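Local coordinates for putative peptide ABC-transport system periplasmic peptide-binding protein (Campylobacter jejuni, PDB 4OEV) that binds a nickel(II) ion outside the cytoplasmic membrane and probably delivers it to an ABC-type importer, as a member of the peptide- and nickel-binding solute-binding proteins, at residues F462-N467 with K471-R476; L310-G315 with G322-D327; H141-E144 with T150-F153; E269-N274 with I455-L460. All blocks are in the same frame, centred on the assembly; numbering follows the deposited sequence.

Contact 1: F462-N467 with K471-R476; sequences FALVYN and KGIKTR
Ile473 splits its two branches between two side chains of the 462-467 strand: the ethyl arm goes to Tyr466 and the methyl CG2 to Leu464. The ethyl arm reaches the phenol ring from above. Its CD1 sits 4.2 Å from the centroid of the Tyr466 ring and 25° off the ring normal, a CH-pi contact over the face. CD1 is shifted from the ring centre toward the rim nearest the backbone, as its closest approach, 3.8 Å from Ile473 CD1 to Tyr466 CG, makes plain. A chi1 of 61° places the tyrosine CG between the backbone N and the carbonyl carbon, and the ring, turned by chi2 (-87°), meets Ile473 with a face. On the other branch Ile473 CG2 and Leu464 CD2 meet tip to tip at 3.7 Å. Leu464 and Tyr466 are two apart on the strand, so both point to the same side of it. Leu234 of strand 231-236, one of the strands paired with this one, also touches Ile473. The segment 471-476 is tied down separately, its backbone at Gly472 and Lys474 bonding to Asn488 and Trp487. Between the two segments themselves the chemistry is wholly apolar, so Ile473 joins the returning loop to the sheet by dispersion and shape, while Asn488 and Trp487, further along the chain, give that loop polar bonds.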
loop_
_atom_site.group_PDB
_atom_site.type_symbol
_atom_site.label_atom_id
_atom_site.label_comp_id
_atom_site.label_asym_id
_atom_site.label_seq_id
_atom_site.Cartn_x
_atom_site.Cartn_y
_atom_site.Cartn_z
ATOM N N PHE A 462 -12.541 6.028 -0.687
ATOM C CA PHE A 462 -12.055 6.676 -1.888
ATOM C C PHE A 462 -13.222 6.985 -2.783
ATOM O O PHE A 462 -14.212 6.256 -2.804
ATOM C CB PHE A 462 -11.015 5.805 -2.609
ATOM C CG PHE A 462 -9.658 5.881 -1.977
ATOM C CD1 PHE A 462 -8.785 6.898 -2.330
ATOM C CD2 PHE A 462 -9.268 4.956 -1.034
ATOM C CE1 PHE A 462 -7.530 7.029 -1.726
ATOM C CE2 PHE A 462 -7.998 5.074 -0.414
ATOM C CZ PHE A 462 -7.138 6.093 -0.770
ATOM N N ALA A 463 -13.093 8.082 -3.518
ATOM C CA ALA A 463 -14.111 8.461 -4.475
ATOM C C ALA A 463 -13.569 8.258 -5.882
ATOM O O ALA A 463 -12.688 8.998 -6.328
ATOM C CB ALA A 463 -14.562 9.953 -4.246
ATOM N N LEU A 464 -14.078 7.233 -6.570
ATOM C CA LEU A 464 -13.747 7.044 -7.971
ATOM C C LEU A 464 -14.658 7.897 -8.818
ATOM O O LEU A 464 -15.877 7.645 -8.918
ATOM C CB LEU A 464 -13.852 5.557 -8.386
ATOM C CG LEU A 464 -13.672 5.272 -9.884
ATOM C CD1 LEU A 464 -12.430 5.942 -10.462
ATOM C CD2 LEU A 464 -13.621 3.736 -10.096
ATOM N N VAL A 465 -14.086 8.903 -9.456
ATOM C CA VAL A 465 -14.942 9.758 -10.271
ATOM C C VAL A 465 -14.793 9.412 -11.739
ATOM O O VAL A 465 -13.683 9.389 -12.269
ATOM C CB VAL A 465 -14.656 11.237 -10.099
ATOM C CG1 VAL A 465 -15.612 12.022 -10.966
ATOM C CG2 VAL A 465 -14.788 11.643 -8.631
ATOM N N TYR A 466 -15.890 9.155 -12.411
ATOM C CA TYR A 466 -15.736 8.621 -13.766
ATOM C C TYR A 466 -16.713 9.214 -14.786
ATOM O O TYR A 466 -17.911 9.413 -14.530
ATOM C CB TYR A 466 -15.856 7.066 -13.736
ATOM C CG TYR A 466 -17.216 6.594 -13.232
ATOM C CD1 TYR A 466 -17.452 6.424 -11.861
ATOM C CD2 TYR A 466 -18.262 6.376 -14.108
ATOM C CE1 TYR A 466 -18.707 6.051 -11.400
ATOM C CE2 TYR A 466 -19.520 5.985 -13.654
ATOM C CZ TYR A 466 -19.715 5.818 -12.293
ATOM O OH TYR A 466 -20.953 5.445 -11.838
ATOM N N ASN A 467 -16.183 9.478 -15.969
ATOM C CA ASN A 467 -17.015 9.757 -17.141
ATOM C C ASN A 467 -18.207 8.795 -17.215
ATOM O O ASN A 467 -18.038 7.573 -17.186
ATOM C CB ASN A 467 -16.160 9.664 -18.394
ATOM C CG ASN A 467 -16.938 9.944 -19.626
ATOM O OD1 ASN A 467 -17.127 9.075 -20.466
ATOM N ND2 ASN A 467 -17.411 11.180 -19.740
ATOM N N LYS A 471 -18.846 1.955 -18.474
ATOM C CA LYS A 471 -19.613 0.806 -17.985
ATOM C C LYS A 471 -18.679 -0.300 -17.495
ATOM O O LYS A 471 -17.550 -0.394 -17.959
ATOM C CB LYS A 471 -20.536 0.255 -19.076
ATOM C CG LYS A 471 -21.936 0.911 -19.183
ATOM C CD LYS A 471 -21.894 2.423 -19.299
ATOM C CE LYS A 471 -23.316 3.056 -19.379
ATOM N NZ LYS A 471 -24.029 3.120 -18.059
ATOM N N GLY A 472 -19.146 -1.098 -16.535
ATOM C CA GLY A 472 -18.455 -2.309 -16.126
ATOM C C GLY A 472 -17.610 -2.171 -14.861
ATOM O O GLY A 472 -17.044 -3.177 -14.371
ATOM N N ILE A 473 -17.497 -0.952 -14.325
ATOM C CA ILE A 473 -16.651 -0.743 -13.141
ATOM C C ILE A 473 -17.231 -1.492 -11.958
ATOM O O ILE A 473 -18.419 -1.417 -11.679
ATOM C CB ILE A 473 -16.487 0.740 -12.794
ATOM C CG1 ILE A 473 -15.886 1.489 -13.980
ATOM C CG2 ILE A 473 -15.577 0.911 -11.558
ATOM C CD1 ILE A 473 -15.921 3.028 -13.780
ATOM N N LYS A 474 -16.391 -2.270 -11.305
ATOM C CA LYS A 474 -16.785 -2.967 -10.096
ATOM C C LYS A 474 -15.957 -2.470 -8.915
ATOM O O LYS A 474 -14.741 -2.249 -9.066
ATOM C CB LYS A 474 -16.599 -4.475 -10.256
ATOM C CG LYS A 474 -17.587 -5.142 -11.242
ATOM C CD LYS A 474 -17.266 -6.641 -11.267
ATOM C CE LYS A 474 -18.230 -7.444 -12.143
ATOM N NZ LYS A 474 -17.618 -8.770 -12.464
ATOM N N THR A 475 -16.596 -2.309 -7.751
ATOM C CA THR A 475 -15.868 -1.906 -6.537
ATOM C C THR A 475 -15.322 -3.130 -5.846
ATOM O O THR A 475 -15.779 -4.257 -6.086
ATOM C CB THR A 475 -16.751 -1.181 -5.527
ATOM O OG1 THR A 475 -17.809 -2.063 -5.136
ATOM C CG2 THR A 475 -17.357 0.112 -6.122
ATOM N N ARG A 476 -14.310 -2.892 -5.020
ATOM C CA ARG A 476 -13.907 -3.839 -3.997
ATOM C C ARG A 476 -13.067 -3.078 -2.971
ATOM O O ARG A 476 -12.794 -1.869 -3.132
ATOM C CB ARG A 476 -13.171 -5.051 -4.588
ATOM C CG ARG A 476 -11.825 -4.790 -5.203
ATOM C CD ARG A 476 -11.164 -6.104 -5.730
ATOM N NE ARG A 476 -9.736 -5.846 -5.833
ATOM C CZ ARG A 476 -8.834 -6.625 -6.413
ATOM N NH1 ARG A 476 -7.561 -6.214 -6.423
ATOM N NH2 ARG A 476 -9.191 -7.760 -7.008
#

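Contact 2: L310-G315 with G322-D327; sequences LLVSAG and GNFEKD
Leu311 lies across one face of the Phe324 ring, its CB 3.9 Å from the ring centroid and only 4° off the normal, a CH-pi contact over the centre. Its CD1 lies over the rim of the same face, 3.4 Å from Phe324 CD2. Val312, the next residue of the helix, approaches the ring edge instead, with CG2 4.0 Å from Phe324 CE1. Past the helix end the contact turns polar. The Lys326 chain starts out extended and bends at chi3 (81°), which carries NZ to the carbonyl of Ala314. The bond from Lys326 NZ to Ala314 O is 2.9 Å long and almost in line with the carbonyl, the C=O...N angle being 169°. On the way Lys326 CD passes 3.5 Å from Gly315 O; that oxygen accepts a 2.7 Å bond from a water, which reaches Glu325 O weakly. An ammonium on a carbonyl at the C-terminal end of a helix would probably be favoured by the helix dipole. Gly315, at positive phi with bonds back into the last turn, closes helix 304-313 in a Schellman motif; the chain passes through the outermost strand 317-318 and returns as 324-326, the next strand in, so the helix packs on the outer part of a mixed sheet.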
loop_
_atom_site.group_PDB
_atom_site.type_symbol
_atom_site.label_atom_id
_atom_site.label_comp_id
_atom_site.label_asym_id
_atom_site.label_seq_id
_atom_site.Cartn_x
_atom_site.Cartn_y
_atom_site.Cartn_z
ATOM N N LEU A 310 1.842 14.571 30.901
ATOM C CA LEU A 310 2.884 13.692 30.415
ATOM C C LEU A 310 4.145 14.463 30.083
ATOM O O LEU A 310 5.260 13.981 30.347
ATOM C CB LEU A 310 2.435 12.920 29.163
ATOM C CG LEU A 310 1.606 11.652 29.401
ATOM C CD1 LEU A 310 0.934 11.214 28.095
ATOM C CD2 LEU A 310 2.502 10.556 29.924
ATOM N N LEU A 311 3.993 15.622 29.451
ATOM C CA LEU A 311 5.183 16.409 29.102
ATOM C C LEU A 311 5.863 16.957 30.407
ATOM O O LEU A 311 7.092 17.001 30.496
ATOM C CB LEU A 311 4.836 17.562 28.148
ATOM C CG LEU A 311 4.402 17.141 26.733
ATOM C CD1 LEU A 311 4.147 18.372 25.892
ATOM C CD2 LEU A 311 5.490 16.281 26.047
ATOM N N VAL A 312 5.080 17.352 31.407
ATOM C CA VAL A 312 5.686 17.752 32.702
ATOM C C VAL A 312 6.490 16.557 33.233
ATOM O O VAL A 312 7.709 16.683 33.489
ATOM C CB VAL A 312 4.625 18.186 33.704
ATOM C CG1 VAL A 312 5.196 18.384 35.138
ATOM C CG2 VAL A 312 4.014 19.492 33.230
ATOM N N SER A 313 5.849 15.384 33.230
ATOM C CA SER A 313 6.474 14.171 33.706
ATOM C C SER A 313 7.755 13.839 32.957
ATOM O O SER A 313 8.657 13.241 33.536
ATOM C CB SER A 313 5.503 13.006 33.607
ATOM O OG SER A 313 6.104 11.791 34.004
ATOM N N ALA A 314 7.850 14.227 31.688
ATOM C CA ALA A 314 9.043 13.941 30.900
ATOM C C ALA A 314 10.111 14.981 31.132
ATOM O O ALA A 314 11.181 14.926 30.534
ATOM C CB ALA A 314 8.707 13.816 29.374
ATOM N N GLY A 315 9.813 15.928 32.004
ATOM C CA GLY A 315 10.785 16.913 32.450
ATOM C C GLY A 315 10.679 18.266 31.775
ATOM O O GLY A 315 11.512 19.129 32.030
ATOM N N GLY A 322 4.612 30.114 26.918
ATOM C CA GLY A 322 3.634 29.054 27.004
ATOM C C GLY A 322 4.107 27.786 26.286
ATOM O O GLY A 322 3.302 26.879 26.062
ATOM N N ASN A 323 5.381 27.746 25.890
ATOM C CA ASN A 323 5.921 26.578 25.175
ATOM C C ASN A 323 6.749 25.673 26.061
ATOM O O ASN A 323 7.642 26.131 26.774
ATOM C CB ASN A 323 6.759 27.043 23.987
ATOM C CG ASN A 323 5.941 27.830 22.971
ATOM O OD1 ASN A 323 4.775 27.514 22.715
ATOM N ND2 ASN A 323 6.536 28.886 22.421
ATOM N N PHE A 324 6.487 24.379 25.976
ATOM C CA PHE A 324 7.225 23.421 26.769
ATOM C C PHE A 324 8.700 23.446 26.395
ATOM O O PHE A 324 9.085 23.450 25.214
ATOM C CB PHE A 324 6.646 22.003 26.591
ATOM C CG PHE A 324 5.524 21.706 27.545
ATOM C CD1 PHE A 324 5.778 21.576 28.897
ATOM C CD2 PHE A 324 4.218 21.575 27.094
ATOM C CE1 PHE A 324 4.753 21.307 29.778
ATOM C CE2 PHE A 324 3.180 21.324 27.975
ATOM C CZ PHE A 324 3.443 21.180 29.309
ATOM N N GLU A 325 9.519 23.396 27.432
ATOM C CA GLU A 325 10.950 23.579 27.302
ATOM C C GLU A 325 11.658 22.653 28.282
ATOM O O GLU A 325 11.207 22.468 29.428
ATOM C CB GLU A 325 11.286 25.050 27.603
ATOM C CG GLU A 325 12.689 25.511 27.224
ATOM C CD GLU A 325 12.922 26.964 27.606
ATOM O OE1 GLU A 325 13.676 27.183 28.565
ATOM O OE2 GLU A 325 12.358 27.880 26.940
ATOM N N LYS A 326 12.797 22.122 27.854
ATOM C CA LYS A 326 13.633 21.345 28.756
ATOM C C LYS A 326 15.096 21.635 28.482
ATOM O O LYS A 326 15.537 21.577 27.331
ATOM C CB LYS A 326 13.345 19.857 28.614
ATOM C CG LYS A 326 14.335 18.993 29.425
ATOM C CD LYS A 326 13.762 17.646 29.723
ATOM C CE LYS A 326 13.894 16.746 28.595
ATOM N NZ LYS A 326 13.594 15.360 29.077
ATOM N N ASP A 327 15.827 21.962 29.546
ATOM C CA ASP A 327 17.251 22.222 29.442
ATOM C C ASP A 327 17.560 23.262 28.367
ATOM O O ASP A 327 18.445 23.057 27.527
ATOM C CB ASP A 327 17.987 20.900 29.150
ATOM C CG ASP A 327 17.904 19.921 30.322
ATOM O OD1 ASP A 327 17.917 20.402 31.490
ATOM O OD2 ASP A 327 17.817 18.687 30.084
HETATM O O HOH W 1 12.149 21.674 32.681
#

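Contact 3: H141-E144 with T150-F153; sequences HLLE and TSSF
Both methyls of Leu143 lie over one face of the Phe153 ring, so that a single leucine spans the ring from its root to its centre. CD1 is above the centre, 3.8 Å from the centroid of the Phe153 ring and 12° off the normal, a CH-pi contact. CD2 sits over the root of the ring, 3.5 Å from Phe153 CG, and the two side chains cross at about a right angle. The phenylalanine CG is anti to its backbone nitrogen (chi1 -179°), which sends the ring out from the 3-10 segment toward Leu142 and Leu143. Leu142, one residue earlier, meets the ring differently: its CD1 comes to the edge, near the ring plane, and is 4.3 Å from Phe153 CE2. Ser151 adds a lighter touch, its OG lying 3.9 Å from Leu143 CD2. That hydroxyl also takes part in an ST turn, accepting from Phe153 N at 3.3 Å with an N-H...O angle of 147°. It has a second partner in Glu146, from the loop joining the two segments, so the serine links this loop to the start of the 3-10 segment that carries the ring. Apolar neighbours complete the packing of these side chains. Pro139, just before helix 140-143, also touches Phe153, Ile158 packs on Leu142, and Phe86 of helix 81-92 packs on Leu143. The pair thus sits where helix 140-143 meets helix 81-92 and the loop that leads on to strand 163-169.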
loop_
_atom_site.group_PDB
_atom_site.type_symbol
_atom_site.label_atom_id
_atom_site.label_comp_id
_atom_site.label_asym_id
_atom_site.label_seq_id
_atom_site.Cartn_x
_atom_site.Cartn_y
_atom_site.Cartn_z
ATOM N N HIS A 141 12.230 -17.385 -20.038
ATOM C CA HIS A 141 12.915 -17.410 -21.332
ATOM C C HIS A 141 13.482 -16.061 -21.758
ATOM O O HIS A 141 14.285 -16.021 -22.712
ATOM C CB HIS A 141 11.975 -17.943 -22.442
ATOM C CG HIS A 141 10.875 -17.000 -22.802
ATOM N ND1 HIS A 141 9.634 -17.049 -22.205
ATOM C CD2 HIS A 141 10.823 -15.980 -23.694
ATOM C CE1 HIS A 141 8.863 -16.097 -22.711
ATOM N NE2 HIS A 141 9.563 -15.427 -23.613
ATOM N N LEU A 142 13.020 -14.977 -21.112
ATOM C CA LEU A 142 13.504 -13.608 -21.368
ATOM C C LEU A 142 14.457 -13.027 -20.286
ATOM O O LEU A 142 15.241 -12.128 -20.585
ATOM C CB LEU A 142 12.323 -12.620 -21.490
ATOM C CG LEU A 142 11.371 -12.863 -22.679
ATOM C CD1 LEU A 142 10.102 -12.044 -22.537
ATOM C CD2 LEU A 142 12.049 -12.563 -24.015
ATOM N N LEU A 143 14.414 -13.559 -19.067
ATOM C CA LEU A 143 15.131 -12.956 -17.937
ATOM C C LEU A 143 16.171 -13.892 -17.280
ATOM O O LEU A 143 16.938 -13.463 -16.396
ATOM C CB LEU A 143 14.103 -12.492 -16.904
ATOM C CG LEU A 143 13.197 -11.306 -17.283
ATOM C CD1 LEU A 143 12.005 -11.202 -16.318
ATOM C CD2 LEU A 143 13.967 -9.971 -17.194
ATOM N N GLU A 144 16.223 -15.161 -17.704
ATOM C CA GLU A 144 17.077 -16.096 -16.972
ATOM C C GLU A 144 18.539 -15.691 -17.093
ATOM O O GLU A 144 19.309 -15.929 -16.169
ATOM C CB GLU A 144 16.854 -17.530 -17.430
ATOM C CG GLU A 144 17.370 -17.839 -18.806
ATOM C CD GLU A 144 16.917 -19.211 -19.270
ATOM O OE1 GLU A 144 16.948 -20.132 -18.425
ATOM O OE2 GLU A 144 16.516 -19.364 -20.455
ATOM N N THR A 150 18.413 -4.223 -13.499
ATOM C CA THR A 150 18.640 -3.142 -14.443
ATOM C C THR A 150 18.195 -3.479 -15.861
ATOM O O THR A 150 18.390 -2.680 -16.759
ATOM C CB THR A 150 20.129 -2.760 -14.455
ATOM O OG1 THR A 150 20.909 -3.921 -14.748
ATOM C CG2 THR A 150 20.590 -2.224 -13.059
ATOM N N SER A 151 17.600 -4.652 -16.057
ATOM C CA SER A 151 17.268 -5.164 -17.412
ATOM C C SER A 151 16.378 -4.185 -18.165
ATOM O O SER A 151 15.552 -3.509 -17.546
ATOM C CB SER A 151 16.563 -6.514 -17.311
ATOM O OG SER A 151 16.237 -7.057 -18.593
ATOM N N SER A 152 16.546 -4.110 -19.489
ATOM C CA SER A 152 15.716 -3.217 -20.299
ATOM C C SER A 152 14.285 -3.744 -20.358
ATOM O O SER A 152 13.344 -2.990 -20.648
ATOM C CB SER A 152 16.310 -3.040 -21.690
ATOM O OG SER A 152 16.442 -4.278 -22.377
ATOM N N PHE A 153 14.136 -5.024 -20.013
ATOM C CA PHE A 153 12.830 -5.619 -19.729
ATOM C C PHE A 153 11.940 -4.746 -18.879
ATOM O O PHE A 153 10.746 -4.628 -19.151
ATOM C CB PHE A 153 13.013 -6.925 -18.980
ATOM C CG PHE A 153 11.729 -7.645 -18.663
ATOM C CD1 PHE A 153 11.091 -7.484 -17.445
ATOM C CD2 PHE A 153 11.194 -8.545 -19.589
ATOM C CE1 PHE A 153 9.923 -8.166 -17.161
ATOM C CE2 PHE A 153 10.034 -9.233 -19.313
ATOM C CZ PHE A 153 9.395 -9.055 -18.102
#

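Contact 4: E269-N274 with I455-L460; sequences ESIVKN and IFLAYL
Val272 and Ala458 make the closer half of this helix-on-sheet packing, in which helix 268-274 rests against strand 454-467 at a classic beta bulge, where Leu457 and Ala458 both face Arg242 of the adjoining strand 241-246. Val272 sets CG2 against the alanine methyl, 3.9 Å from Ala458 CB. With chi1 at 169°, CG2 stands anti to the carbonyl carbon and is the branch that touches. The small alanine probably helps the helix come near, the CA atoms of Val272 and Ala458 being 7.0 Å apart. The second half is looser: Ile271 CD1 and Leu457 CD2 are 4.3 Å apart, and Ile271 also packs on Leu347 and Ile350 of helix 342-357. All four residues are buried, and the meeting is purely apolar. The reverse side of the helix faces solvent, with Glu269, Lys273 and Asn274 exposed. On the strand, Phe456 and Tyr459 project to other neighbours, and the Tyr459 ring meets Phe281 with the planes at about 10°. Across the last turn of the helix Asn274 ND2 reaches back to Ser270 OG, a weak bond of 3.1 Å with an N-H...O angle of 132°.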
loop_
_atom_site.group_PDB
_atom_site.type_symbol
_atom_site.label_atom_id
_atom_site.label_comp_id
_atom_site.label_asym_id
_atom_site.label_seq_id
_atom_site.Cartn_x
_atom_site.Cartn_y
_atom_site.Cartn_z
ATOM N N GLU A 269 -11.778 12.707 16.523
ATOM C CA GLU A 269 -13.199 12.734 16.150
ATOM C C GLU A 269 -13.515 13.988 15.345
ATOM O O GLU A 269 -14.215 13.927 14.338
ATOM C CB GLU A 269 -14.107 12.677 17.379
ATOM C CG GLU A 269 -14.203 11.325 18.036
ATOM C CD GLU A 269 -14.920 10.298 17.165
ATOM O OE1 GLU A 269 -15.769 10.699 16.329
ATOM O OE2 GLU A 269 -14.634 9.085 17.318
ATOM N N SER A 270 -12.959 15.121 15.766
ATOM C CA SER A 270 -13.205 16.369 15.070
ATOM C C SER A 270 -12.646 16.392 13.641
ATOM O O SER A 270 -13.252 16.982 12.743
ATOM C CB SER A 270 -12.628 17.537 15.876
ATOM O OG SER A 270 -12.562 18.707 15.083
ATOM N N ILE A 271 -11.500 15.752 13.432
ATOM C CA ILE A 271 -10.878 15.687 12.113
ATOM C C ILE A 271 -11.726 14.930 11.098
ATOM O O ILE A 271 -11.955 15.389 9.972
ATOM C CB ILE A 271 -9.502 15.007 12.213
ATOM C CG1 ILE A 271 -8.457 15.985 12.733
ATOM C CG2 ILE A 271 -9.059 14.427 10.861
ATOM C CD1 ILE A 271 -7.141 15.287 12.971
ATOM N N VAL A 272 -12.179 13.750 11.492
ATOM C CA VAL A 272 -12.976 12.937 10.604
ATOM C C VAL A 272 -14.316 13.587 10.326
ATOM O O VAL A 272 -14.799 13.597 9.185
ATOM C CB VAL A 272 -13.187 11.541 11.195
ATOM C CG1 VAL A 272 -14.246 10.787 10.402
ATOM C CG2 VAL A 272 -11.888 10.814 11.192
ATOM N N LYS A 273 -14.926 14.126 11.375
ATOM C CA LYS A 273 -16.191 14.813 11.236
ATOM C C LYS A 273 -16.051 15.985 10.277
ATOM O O LYS A 273 -16.837 16.126 9.335
ATOM C CB LYS A 273 -16.699 15.299 12.593
ATOM C CG LYS A 273 -17.966 16.129 12.528
ATOM C CD LYS A 273 -18.338 16.659 13.926
ATOM C CE LYS A 273 -17.215 17.555 14.506
ATOM N NZ LYS A 273 -17.214 17.758 15.997
ATOM N N ASN A 274 -15.044 16.822 10.505
ATOM C CA ASN A 274 -14.989 18.106 9.820
ATOM C C ASN A 274 -14.166 18.141 8.540
ATOM O O ASN A 274 -14.640 18.636 7.519
ATOM C CB ASN A 274 -14.511 19.168 10.799
ATOM C CG ASN A 274 -15.456 19.308 11.987
ATOM O OD1 ASN A 274 -16.680 19.391 11.807
ATOM N ND2 ASN A 274 -14.903 19.307 13.201
ATOM N N ILE A 455 1.073 8.699 15.273
ATOM C CA ILE A 455 -0.289 9.079 15.678
ATOM C C ILE A 455 -1.235 8.565 14.581
ATOM O O ILE A 455 -1.158 9.069 13.436
ATOM C CB ILE A 455 -0.530 10.569 15.804
ATOM C CG1 ILE A 455 0.436 11.186 16.829
ATOM C CG2 ILE A 455 -1.953 10.780 16.215
ATOM C CD1 ILE A 455 0.275 12.698 16.951
ATOM N N PHE A 456 -2.034 7.533 14.865
ATOM C CA PHE A 456 -2.981 7.055 13.831
ATOM C C PHE A 456 -4.118 8.067 13.736
ATOM O O PHE A 456 -4.593 8.539 14.756
ATOM C CB PHE A 456 -3.532 5.687 14.143
ATOM C CG PHE A 456 -2.586 4.577 13.831
ATOM C CD1 PHE A 456 -2.722 3.864 12.636
ATOM C CD2 PHE A 456 -1.586 4.235 14.700
ATOM C CE1 PHE A 456 -1.876 2.812 12.319
ATOM C CE2 PHE A 456 -0.691 3.149 14.366
ATOM C CZ PHE A 456 -0.872 2.459 13.182
ATOM N N LEU A 457 -4.566 8.374 12.530
ATOM C CA LEU A 457 -5.573 9.437 12.389
ATOM C C LEU A 457 -6.870 8.886 11.813
ATOM O O LEU A 457 -7.892 8.897 12.498
ATOM C CB LEU A 457 -5.012 10.557 11.522
ATOM C CG LEU A 457 -3.800 11.236 12.175
ATOM C CD1 LEU A 457 -3.041 12.093 11.134
ATOM C CD2 LEU A 457 -4.294 12.130 13.327
ATOM N N ALA A 458 -6.857 8.371 10.576
ATOM C CA ALA A 458 -8.117 7.953 9.992
ATOM C C ALA A 458 -7.950 6.906 8.865
ATOM O O ALA A 458 -6.958 6.926 8.141
ATOM C CB ALA A 458 -8.869 9.149 9.446
ATOM N N TYR A 459 -8.942 6.039 8.737
ATOM C CA TYR A 459 -9.095 5.156 7.573
ATOM C C TYR A 459 -9.939 5.877 6.514
ATOM O O TYR A 459 -10.899 6.543 6.858
ATOM C CB TYR A 459 -9.770 3.852 7.971
ATOM C CG TYR A 459 -8.813 2.846 8.597
ATOM C CD1 TYR A 459 -8.258 1.818 7.845
ATOM C CD2 TYR A 459 -8.510 2.896 9.948
ATOM C CE1 TYR A 459 -7.395 0.866 8.423
ATOM C CE2 TYR A 459 -7.630 1.964 10.538
ATOM C CZ TYR A 459 -7.090 0.952 9.778
ATOM O OH TYR A 459 -6.232 0.038 10.359
ATOM N N LEU A 460 -9.533 5.786 5.248
ATOM C CA LEU A 460 -10.168 6.537 4.168
ATOM C C LEU A 460 -11.117 5.725 3.275
ATOM O O LEU A 460 -10.863 4.536 2.979
ATOM C CB LEU A 460 -9.085 7.143 3.284
ATOM C CG LEU A 460 -7.996 7.918 3.962
ATOM C CD1 LEU A 460 -7.050 8.395 2.878
ATOM C CD2 LEU A 460 -8.618 9.144 4.726
#

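Contacts 3 and 4 are buried, whereas contacts 1 and 2 are only partly so. Contacts 1 and 4 share strand 454-467: its later part receives the returning loop in contact 1, its earlier part receives a helix in contact 4, and their centres are about 24 Å apart. Contact 2 lies within the chain loop that contact 4 closes and on the same side of the protein's centre; contact 3 is on the opposite side, with about 57 Å between the centres of contacts 2 and 3. Methyl-over-ring packing recurs in contacts 1, 2 and 3, while contact 4 meets through aliphatic groups alone. Contact 2, near the surface, is the one with a direct hydrogen bond between its segments.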